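Local coordinates for 3-polyprenyl-4-hydroxybenzoate decarboxylase and related decarboxylases (Pelotomaculum thermopropionicum, PDB 6H6X), which binds prenylated FMN and, as the UbiD-class enzyme HmfF, carboxylates 2-furoic acid to 2,5-furandicarboxylic acid, the reverse of the decarboxylation typical of its family, at residues R6-F11 and F67-S72. The protein carries 8 engineered substitutions. Sequence-based numbering, arbitrary orientation.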
loop_
_atom_site.group_PDB
_atom_site.type_symbol
_atom_site.label_atom_id
_atom_site.label_comp_id
_atom_site.label_asym_id
_atom_site.label_seq_id
_atom_site.Cartn_x
_atom_site.Cartn_y
_atom_site.Cartn_z
ATOM N N ARG B 6 -32.762 -4.808 4.532
ATOM C CA ARG B 6 -32.829 -5.682 5.745
ATOM C C ARG B 6 -32.276 -7.064 5.556
ATOM O O ARG B 6 -31.565 -7.563 6.431
ATOM C CB ARG B 6 -34.234 -5.768 6.328
ATOM C CG ARG B 6 -34.503 -4.615 7.280
ATOM C CD ARG B 6 -35.955 -4.376 7.401
ATOM N NE ARG B 6 -36.227 -2.979 7.730
ATOM C CZ ARG B 6 -36.779 -2.532 8.847
ATOM N NH1 ARG B 6 -37.005 -1.225 8.957
ATOM N NH2 ARG B 6 -37.137 -3.369 9.821
ATOM N N GLU B 7 -32.551 -7.691 4.429
ATOM C CA GLU B 7 -31.911 -8.969 4.158
ATOM C C GLU B 7 -30.388 -8.825 3.993
ATOM O O GLU B 7 -29.629 -9.625 4.557
ATOM C CB GLU B 7 -32.597 -9.688 2.997
ATOM C CG GLU B 7 -33.905 -10.320 3.514
ATOM C CD GLU B 7 -34.987 -10.530 2.474
ATOM O OE1 GLU B 7 -34.645 -11.101 1.406
ATOM O OE2 GLU B 7 -36.167 -10.150 2.743
ATOM N N TRP B 8 -29.944 -7.759 3.316
ATOM C CA TRP B 8 -28.525 -7.538 3.186
ATOM C C TRP B 8 -27.902 -7.363 4.546
ATOM O O TRP B 8 -26.860 -7.926 4.795
ATOM C CB TRP B 8 -28.185 -6.317 2.291
ATOM C CG TRP B 8 -26.723 -6.150 2.162
ATOM C CD1 TRP B 8 -25.942 -5.253 2.823
ATOM C CD2 TRP B 8 -25.854 -6.957 1.404
ATOM N NE1 TRP B 8 -24.647 -5.424 2.481
ATOM C CE2 TRP B 8 -24.555 -6.476 1.618
ATOM C CE3 TRP B 8 -26.051 -8.054 0.540
ATOM C CZ2 TRP B 8 -23.431 -7.044 1.017
ATOM C CZ3 TRP B 8 -24.956 -8.618 -0.073
ATOM C CH2 TRP B 8 -23.650 -8.121 0.171
ATOM N N LEU B 9 -28.526 -6.590 5.430
ATOM C CA LEU B 9 -27.974 -6.484 6.804
ATOM C C LEU B 9 -27.919 -7.820 7.560
ATOM O O LEU B 9 -26.997 -8.035 8.348
ATOM C CB LEU B 9 -28.703 -5.445 7.643
ATOM C CG LEU B 9 -28.691 -4.036 7.111
ATOM C CD1 LEU B 9 -29.475 -3.137 8.034
ATOM C CD2 LEU B 9 -27.269 -3.506 6.942
ATOM N N ALA B 10 -28.878 -8.707 7.302
ATOM C CA ALA B 10 -28.882 -10.053 7.891
ATOM C C ALA B 10 -27.694 -10.852 7.386
ATOM O O ALA B 10 -26.953 -11.420 8.187
ATOM C CB ALA B 10 -30.197 -10.788 7.587
ATOM N N PHE B 11 -27.504 -10.879 6.070
ATOM C CA PHE B 11 -26.301 -11.469 5.448
ATOM C C PHE B 11 -24.991 -10.943 6.052
ATOM O O PHE B 11 -24.090 -11.727 6.346
ATOM C CB PHE B 11 -26.336 -11.205 3.949
ATOM C CG PHE B 11 -25.153 -11.755 3.186
ATOM C CD1 PHE B 11 -25.140 -13.078 2.742
ATOM C CD2 PHE B 11 -24.083 -10.926 2.850
ATOM C CE1 PHE B 11 -24.067 -13.582 2.017
ATOM C CE2 PHE B 11 -23.010 -11.417 2.129
ATOM C CZ PHE B 11 -22.996 -12.751 1.716
ATOM N N PHE B 67 -19.335 -6.801 -2.692
ATOM C CA PHE B 67 -20.110 -6.448 -3.875
ATOM C C PHE B 67 -20.353 -7.644 -4.760
ATOM O O PHE B 67 -21.379 -7.721 -5.426
ATOM C CB PHE B 67 -19.456 -5.305 -4.680
ATOM C CG PHE B 67 -19.707 -3.940 -4.093
ATOM C CD1 PHE B 67 -20.902 -3.292 -4.329
ATOM C CD2 PHE B 67 -18.761 -3.318 -3.337
ATOM C CE1 PHE B 67 -21.150 -2.037 -3.792
ATOM C CE2 PHE B 67 -18.990 -2.042 -2.809
ATOM C CZ PHE B 67 -20.183 -1.401 -3.036
ATOM N N ALA B 68 -19.406 -8.571 -4.812
ATOM C CA ALA B 68 -19.632 -9.837 -5.573
ATOM C C ALA B 68 -20.771 -10.639 -4.946
ATOM O O ALA B 68 -21.704 -11.019 -5.631
ATOM C CB ALA B 68 -18.406 -10.689 -5.637
ATOM N N ALA B 69 -20.716 -10.849 -3.651
ATOM C CA ALA B 69 -21.860 -11.435 -2.914
ATOM C C ALA B 69 -23.205 -10.725 -3.211
ATOM O O ALA B 69 -24.211 -11.384 -3.509
ATOM C CB ALA B 69 -21.582 -11.424 -1.439
ATOM N N ALA B 70 -23.212 -9.387 -3.218
ATOM C CA ALA B 70 -24.434 -8.644 -3.536
ATOM C C ALA B 70 -24.976 -8.957 -4.897
ATOM O O ALA B 70 -26.139 -8.775 -5.151
ATOM C CB ALA B 70 -24.223 -7.137 -3.407
ATOM N N MET B 71 -24.131 -9.362 -5.811
ATOM C CA MET B 71 -24.542 -9.698 -7.158
ATOM C C MET B 71 -24.707 -11.221 -7.339
ATOM O O MET B 71 -24.938 -11.659 -8.481
ATOM C CB MET B 71 -23.479 -9.185 -8.159
ATOM C CG MET B 71 -23.672 -7.754 -8.639
ATOM S SD MET B 71 -22.271 -7.284 -9.689
ATOM C CE MET B 71 -21.110 -6.950 -8.416
ATOM N N SER B 72 -24.568 -12.021 -6.270
ATOM C CA SER B 72 -24.576 -13.506 -6.376
ATOM C C SER B 72 -23.562 -14.078 -7.389
ATOM O O SER B 72 -23.951 -14.799 -8.320
ATOM C CB SER B 72 -25.988 -13.999 -6.726
ATOM O OG SER B 72 -26.901 -13.449 -5.802
#
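Trp8 meets Ala70 in a worked example of how two helices can be bridged by long aromatics on one side and short alanines on the other. From CB, the torsion about the CA-CB bond (chi1 -179°) turns CG of Trp8 away from the backbone N and carries the indole out beyond its own helix toward the end of helix 64-70. On the pyrrole side NE1 is engaged by the carbonyl O of Leu60, a hydrogen bond that ties down the one polar atom of this buried ring. The benzo corner does the touching: Trp8 CZ3 lies 3.5 Å from Ala70 CA and Trp8 CH2 3.6 Å from Ala70 N, while Ala70 CB sits 3.7 Å from Trp8 CZ3. One turn on, Phe11 lays CD2 3.8 Å above one face of the indole, offset toward its rim, and extends CZ to within 3.7 Å of Ala69 CB. Cutting Trp8 back to an alanine would probably open a gap beside Ala70, leave the Leu60 carbonyl without this N-H and Phe11 CD2 without the indole face it lies against. Pro194 also touches both Trp8 and Ala70. Away from the cofactor and metal sites, this is apolar helix-helix packing within the UbiD N-terminal domain, joining helix 5-14 to the Schellman-capped end of helix 64-70.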